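Local atomic coordinates of CRISPR protein (Archaeoglobus fulgidus, PDB entry 4MJK), a protein that probably serves as a Cas5-family subunit of a type I-A CRISPR Cascade complex, the RNA-guided assembly that recognises invading DNA in archaeal immunity. Residues I69-L74 with E199-P204; Y178-E183 with Q194-E199. All coordinates share one frame; numbering follows the deposited sequence.

Contact 1 (I69-L74 with E199-P204)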
loop_
_atom_site.group_PDB
_atom_site.type_symbol
_atom_site.label_atom_id
_atom_site.label_comp_id
_atom_site.label_asym_id
_atom_site.label_seq_id
_atom_site.Cartn_x
_atom_site.Cartn_y
_atom_site.Cartn_z
ATOM N N ILE A 69 15.207 -11.944 17.875
ATOM C CA ILE A 69 14.659 -11.486 16.610
ATOM C C ILE A 69 14.483 -9.988 16.669
ATOM O O ILE A 69 13.753 -9.478 17.518
ATOM C CB ILE A 69 13.324 -12.171 16.253
ATOM C CG1 ILE A 69 12.759 -11.573 14.952
ATOM C CG2 ILE A 69 12.323 -12.042 17.389
ATOM C CD1 ILE A 69 11.570 -12.363 14.378
ATOM N N GLY A 70 15.194 -9.290 15.791
ATOM C CA GLY A 70 15.137 -7.837 15.701
ATOM C C GLY A 70 15.083 -7.437 14.237
ATOM O O GLY A 70 15.357 -8.256 13.356
ATOM N N TRP A 71 14.738 -6.183 13.967
ATOM C CA TRP A 71 14.592 -5.730 12.598
ATOM C C TRP A 71 14.773 -4.230 12.548
ATOM O O TRP A 71 14.677 -3.549 13.572
ATOM C CB TRP A 71 13.207 -6.103 12.044
ATOM C CG TRP A 71 12.076 -5.560 12.883
ATOM C CD1 TRP A 71 11.392 -4.390 12.689
ATOM C CD2 TRP A 71 11.534 -6.149 14.072
ATOM N NE1 TRP A 71 10.448 -4.225 13.681
ATOM C CE2 TRP A 71 10.525 -5.293 14.544
ATOM C CE3 TRP A 71 11.811 -7.327 14.780
ATOM C CZ2 TRP A 71 9.773 -5.578 15.676
ATOM C CZ3 TRP A 71 11.061 -7.610 15.914
ATOM C CH2 TRP A 71 10.060 -6.734 16.353
ATOM N N LYS A 72 15.058 -3.729 11.347
ATOM C CA LYS A 72 15.185 -2.302 11.111
ATOM C C LYS A 72 14.874 -1.986 9.655
ATOM O O LYS A 72 15.097 -2.816 8.767
ATOM C CB LYS A 72 16.593 -1.809 11.464
ATOM C CG LYS A 72 17.668 -2.362 10.562
ATOM C CD LYS A 72 19.060 -2.015 11.066
ATOM C CE LYS A 72 20.122 -2.655 10.175
ATOM N NZ LYS A 72 21.539 -2.366 10.629
ATOM N N ALA A 73 14.354 -0.788 9.422
ATOM C CA ALA A 73 14.063 -0.324 8.072
ATOM C C ALA A 73 15.393 0.022 7.435
ATOM O O ALA A 73 16.284 0.485 8.125
ATOM C CB ALA A 73 13.149 0.907 8.112
ATOM N N LEU A 74 15.532 -0.238 6.136
ATOM C CA LEU A 74 16.726 0.141 5.397
ATOM C C LEU A 74 16.489 1.426 4.619
ATOM O O LEU A 74 17.413 2.204 4.404
ATOM C CB LEU A 74 17.146 -0.989 4.435
ATOM C CG LEU A 74 17.437 -2.320 5.154
ATOM C CD1 LEU A 74 17.717 -3.469 4.180
ATOM C CD2 LEU A 74 18.588 -2.144 6.123
ATOM N N GLU A 199 6.230 -0.703 20.943
ATOM C CA GLU A 199 5.182 -1.491 20.323
ATOM C C GLU A 199 5.054 -2.808 21.071
ATOM O O GLU A 199 6.058 -3.394 21.463
ATOM C CB GLU A 199 5.514 -1.714 18.841
ATOM C CG GLU A 199 4.414 -2.381 18.023
ATOM C CD GLU A 199 4.325 -1.776 16.623
ATOM O OE1 GLU A 199 3.700 -0.705 16.485
ATOM O OE2 GLU A 199 4.911 -2.361 15.681
ATOM N N VAL A 200 3.824 -3.257 21.309
ATOM C CA VAL A 200 3.606 -4.509 22.046
ATOM C C VAL A 200 3.167 -5.616 21.110
ATOM O O VAL A 200 2.185 -5.453 20.375
ATOM C CB VAL A 200 2.550 -4.355 23.166
ATOM C CG1 VAL A 200 2.347 -5.692 23.891
ATOM C CG2 VAL A 200 2.977 -3.251 24.138
ATOM N N TYR A 201 3.895 -6.737 21.143
ATOM C CA TYR A 201 3.656 -7.871 20.240
ATOM C C TYR A 201 3.355 -9.138 21.031
ATOM O O TYR A 201 3.653 -9.212 22.219
ATOM C CB TYR A 201 4.917 -8.170 19.419
ATOM C CG TYR A 201 5.436 -7.031 18.556
ATOM C CD1 TYR A 201 6.682 -6.459 18.799
ATOM C CD2 TYR A 201 4.686 -6.537 17.496
ATOM C CE1 TYR A 201 7.161 -5.424 18.013
ATOM C CE2 TYR A 201 5.152 -5.499 16.705
ATOM C CZ TYR A 201 6.396 -4.946 16.965
ATOM O OH TYR A 201 6.876 -3.907 16.185
ATOM N N LEU A 202 2.802 -10.150 20.363
ATOM C CA LEU A 202 2.849 -11.512 20.888
ATOM C C LEU A 202 4.308 -11.966 21.072
ATOM O O LEU A 202 5.179 -11.724 20.220
ATOM C CB LEU A 202 2.075 -12.485 19.987
ATOM C CG LEU A 202 0.571 -12.211 19.815
ATOM C CD1 LEU A 202 -0.073 -13.180 18.823
ATOM C CD2 LEU A 202 -0.158 -12.254 21.166
ATOM N N ASN A 203 4.578 -12.611 22.202
ATOM C CA ASN A 203 5.929 -13.038 22.541
ATOM C C ASN A 203 6.395 -14.158 21.608
ATOM O O ASN A 203 5.744 -15.197 21.508
ATOM C CB ASN A 203 5.958 -13.472 24.018
ATOM C CG ASN A 203 7.341 -13.855 24.503
ATOM O OD1 ASN A 203 8.330 -13.709 23.796
ATOM N ND2 ASN A 203 7.411 -14.346 25.733
ATOM N N PRO A 204 7.513 -13.948 20.889
ATOM C CA PRO A 204 7.915 -15.007 19.956
ATOM C C PRO A 204 8.763 -16.085 20.632
ATOM O O PRO A 204 9.059 -17.102 20.016
ATOM C CB PRO A 204 8.764 -14.252 18.933
ATOM C CG PRO A 204 9.415 -13.159 19.747
ATOM C CD PRO A 204 8.371 -12.752 20.779
#
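W71 and Y201 reach toward each other from opposite directions and carry most of this buried contact. CZ2 of W71 lies 3.5 Å from CE1 of Y201, in the indole plane at its edge, and 3.4 Å from Y201 OH. The two rings are oblique, with planes at 67° and centroids 5.5 Å apart. Large flat side chains suit the gap between two segments whose backbones do not pair. CG of W71 lies between its backbone N and carbonyl carbon (chi1 57°), carrying the indole across to the tyrosine. A smaller apolar contact joins I69 CG2 to P204 CG at 3.9 Å, a branched chain meeting a rigid ring. The polar element is within 199-204: Y201 OH donates to E199 OE2 at 2.6 Å, from the anti side and 22° out of the carboxylate plane; OE2 also accepts from Y30 N. A phenylalanine in place of Y201 would probably leave E199 OE2 without the hydroxyl donor and the indole edge without its oxygen neighbour. The contact joins an edge strand, 66-73, of the six-stranded sheet to strand 196-202 of the three-stranded one and the loop after it, a largely apolar interface in a Cas5 protein of the RAMP superfamily.

Contact 2 (Y178-E183 with Q194-E199)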
loop_
_atom_site.group_PDB
_atom_site.type_symbol
_atom_site.label_atom_id
_atom_site.label_comp_id
_atom_site.label_asym_id
_atom_site.label_seq_id
_atom_site.Cartn_x
_atom_site.Cartn_y
_atom_site.Cartn_z
ATOM N N TYR A 178 18.947 -2.178 15.679
ATOM C CA TYR A 178 17.800 -3.087 15.551
ATOM C C TYR A 178 16.810 -2.939 16.691
ATOM O O TYR A 178 17.196 -2.604 17.817
ATOM C CB TYR A 178 18.268 -4.533 15.559
ATOM C CG TYR A 178 18.939 -4.975 14.291
ATOM C CD1 TYR A 178 20.312 -4.841 14.135
ATOM C CD2 TYR A 178 18.205 -5.549 13.265
ATOM C CE1 TYR A 178 20.952 -5.259 12.983
ATOM C CE2 TYR A 178 18.825 -5.966 12.098
ATOM C CZ TYR A 178 20.205 -5.825 11.973
ATOM O OH TYR A 178 20.835 -6.235 10.835
ATOM N N SER A 179 15.544 -3.243 16.411
ATOM C CA SER A 179 14.537 -3.315 17.456
ATOM C C SER A 179 15.000 -4.280 18.544
ATOM O O SER A 179 15.821 -5.170 18.295
ATOM C CB SER A 179 13.188 -3.772 16.866
ATOM O OG SER A 179 13.260 -5.130 16.431
ATOM N N PHE A 180 14.479 -4.115 19.756
ATOM C CA PHE A 180 14.832 -5.017 20.835
ATOM C C PHE A 180 13.739 -5.096 21.883
ATOM O O PHE A 180 12.992 -4.146 22.084
ATOM C CB PHE A 180 16.139 -4.575 21.490
ATOM C CG PHE A 180 16.124 -3.149 21.983
ATOM C CD1 PHE A 180 16.489 -2.102 21.134
ATOM C CD2 PHE A 180 15.759 -2.855 23.298
ATOM C CE1 PHE A 180 16.494 -0.799 21.579
ATOM C CE2 PHE A 180 15.765 -1.542 23.757
ATOM C CZ PHE A 180 16.124 -0.516 22.894
ATOM N N PRO A 181 13.658 -6.233 22.579
ATOM C CA PRO A 181 12.663 -6.336 23.649
ATOM C C PRO A 181 13.059 -5.432 24.816
ATOM O O PRO A 181 14.225 -5.370 25.212
ATOM C CB PRO A 181 12.709 -7.819 24.035
ATOM C CG PRO A 181 14.074 -8.275 23.643
ATOM C CD PRO A 181 14.515 -7.431 22.471
ATOM N N ALA A 182 12.088 -4.716 25.354
ATOM C CA ALA A 182 12.355 -3.754 26.414
ATOM C C ALA A 182 11.787 -4.271 27.731
ATOM O O ALA A 182 10.767 -3.790 28.202
ATOM C CB ALA A 182 11.734 -2.394 26.061
ATOM N N GLU A 183 12.432 -5.264 28.317
ATOM C CA GLU A 183 11.958 -5.819 29.584
ATOM C C GLU A 183 13.062 -5.658 30.623
ATOM O O GLU A 183 14.164 -5.225 30.300
ATOM C CB GLU A 183 11.569 -7.290 29.418
ATOM C CG GLU A 183 10.497 -7.544 28.348
ATOM C CD GLU A 183 9.111 -7.022 28.735
ATOM O OE1 GLU A 183 8.918 -6.590 29.900
ATOM O OE2 GLU A 183 8.204 -7.043 27.867
ATOM N N GLN A 194 17.606 9.613 16.310
ATOM C CA GLN A 194 16.212 9.614 16.716
ATOM C C GLN A 194 15.204 8.775 15.990
ATOM O O GLN A 194 15.369 8.356 14.834
ATOM C CB GLN A 194 15.652 11.032 16.810
ATOM C CG GLN A 194 15.848 11.648 18.183
ATOM C CD GLN A 194 15.069 10.919 19.261
ATOM O OE1 GLN A 194 14.313 9.981 18.981
ATOM N NE2 GLN A 194 15.240 11.355 20.503
ATOM N N ARG A 195 14.124 8.624 16.750
ATOM C CA ARG A 195 12.961 7.831 16.483
ATOM C C ARG A 195 13.125 6.385 16.925
ATOM O O ARG A 195 13.520 5.504 16.164
ATOM C CB ARG A 195 12.430 8.034 15.074
ATOM C CG ARG A 195 11.690 9.362 14.952
ATOM C CD ARG A 195 10.442 9.361 15.822
ATOM N NE ARG A 195 9.246 9.244 14.992
ATOM C CZ ARG A 195 8.060 8.818 15.417
ATOM N NH1 ARG A 195 7.889 8.452 16.678
ATOM N NH2 ARG A 195 7.043 8.757 14.572
ATOM N N TRP A 196 12.818 6.193 18.202
ATOM C CA TRP A 196 12.627 4.886 18.788
ATOM C C TRP A 196 11.245 4.847 19.444
ATOM O O TRP A 196 11.011 5.462 20.494
ATOM C CB TRP A 196 13.717 4.599 19.809
ATOM C CG TRP A 196 15.029 4.336 19.142
ATOM C CD1 TRP A 196 15.969 5.270 18.761
ATOM C CD2 TRP A 196 15.527 3.066 18.720
ATOM N NE1 TRP A 196 17.034 4.640 18.164
ATOM C CE2 TRP A 196 16.785 3.290 18.118
ATOM C CE3 TRP A 196 15.042 1.750 18.807
ATOM C CZ2 TRP A 196 17.562 2.251 17.606
ATOM C CZ3 TRP A 196 15.812 0.726 18.306
ATOM C CH2 TRP A 196 17.062 0.979 17.709
ATOM N N GLU A 197 10.331 4.122 18.820
ATOM C CA GLU A 197 8.981 4.004 19.331
ATOM C C GLU A 197 8.845 2.774 20.239
ATOM O O GLU A 197 9.829 2.082 20.490
ATOM C CB GLU A 197 7.997 3.943 18.164
ATOM C CG GLU A 197 7.359 5.287 17.859
ATOM C CD GLU A 197 6.196 5.592 18.788
ATOM O OE1 GLU A 197 5.508 6.611 18.557
ATOM O OE2 GLU A 197 5.964 4.813 19.748
ATOM N N PHE A 198 7.632 2.546 20.745
ATOM C CA PHE A 198 7.293 1.394 21.568
ATOM C C PHE A 198 6.203 0.617 20.836
ATOM O O PHE A 198 5.310 1.212 20.218
ATOM C CB PHE A 198 6.686 1.823 22.917
ATOM C CG PHE A 198 7.643 2.537 23.843
ATOM C CD1 PHE A 198 8.237 1.861 24.898
ATOM C CD2 PHE A 198 7.946 3.881 23.652
ATOM C CE1 PHE A 198 9.111 2.511 25.754
ATOM C CE2 PHE A 198 8.825 4.544 24.508
ATOM C CZ PHE A 198 9.400 3.856 25.559
ATOM N N GLU A 199 6.230 -0.703 20.943
ATOM C CA GLU A 199 5.182 -1.491 20.323
ATOM C C GLU A 199 5.054 -2.808 21.071
ATOM O O GLU A 199 6.058 -3.394 21.463
ATOM C CB GLU A 199 5.514 -1.714 18.841
ATOM C CG GLU A 199 4.414 -2.381 18.023
ATOM C CD GLU A 199 4.325 -1.776 16.623
ATOM O OE1 GLU A 199 3.700 -0.705 16.485
ATOM O OE2 GLU A 199 4.911 -2.361 15.681
#
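Strands 180-181 and 196-202 form the two margins of a three-stranded antiparallel sheet in this Cas5-family protein, with strand 225-231 between them. The two segments therefore meet through side chains, and the backbone bonds of F180 to R229 and of E197 to I230 tie each margin to the central strand. W196 does most of the bridging: a wide indole is long enough to reach past the middle strand. CG of W196 is anti to its carbonyl carbon (chi1 -72°), which aims the six-membered ring at the loop residues Y178 and S179. There CZ3 of W196 lies 3.7 Å from CE1 of F180. The side chains cross at about a right angle, while their ring planes stand at 47°, an oblique aromatic pair with centroids 5.7 Å apart. F180 suits its place because V186, L188 and V244 also pack on it, and W196 in turn touches I191 and P240, giving both rings apolar company. Within 194-199, and apart from the contact itself, R195 NH1 and E197 OE1 form a salt bridge at 3.5 Å, and the same glutamate accepts the backbone N of F198 through OE2 at 3.0 Å, using the anti lone pair. Y178 adds a polar touch to the indole: its carbonyl O lies in the ring plane of W196, 3.6 Å from CH2 at the edge.

Contacts 1 and 2 have their centres 8 Å apart and both use strand 196-202. Their ranges overlap at E199, which touches neither partner segment directly, though its OE2 takes the Y201 hydroxyl. Along the chain contact 2 is nested within the loop closed by contact 1. W71 O and S179 N lie 3.0 Å apart, so one serine probably serves both backbone polar groups of W71, its N through OG and its O through the serine N. K72 CE packs 3.6 Å from Y178 CZ, and K72 NZ and Y178 OH both meet E258 OE1. Contact 1 joins the six-stranded sheet to the three-stranded one; contact 2 lies within the smaller sheet, across strand 225-231, and the W71-S179 pairing ties 69-74 to 178-183.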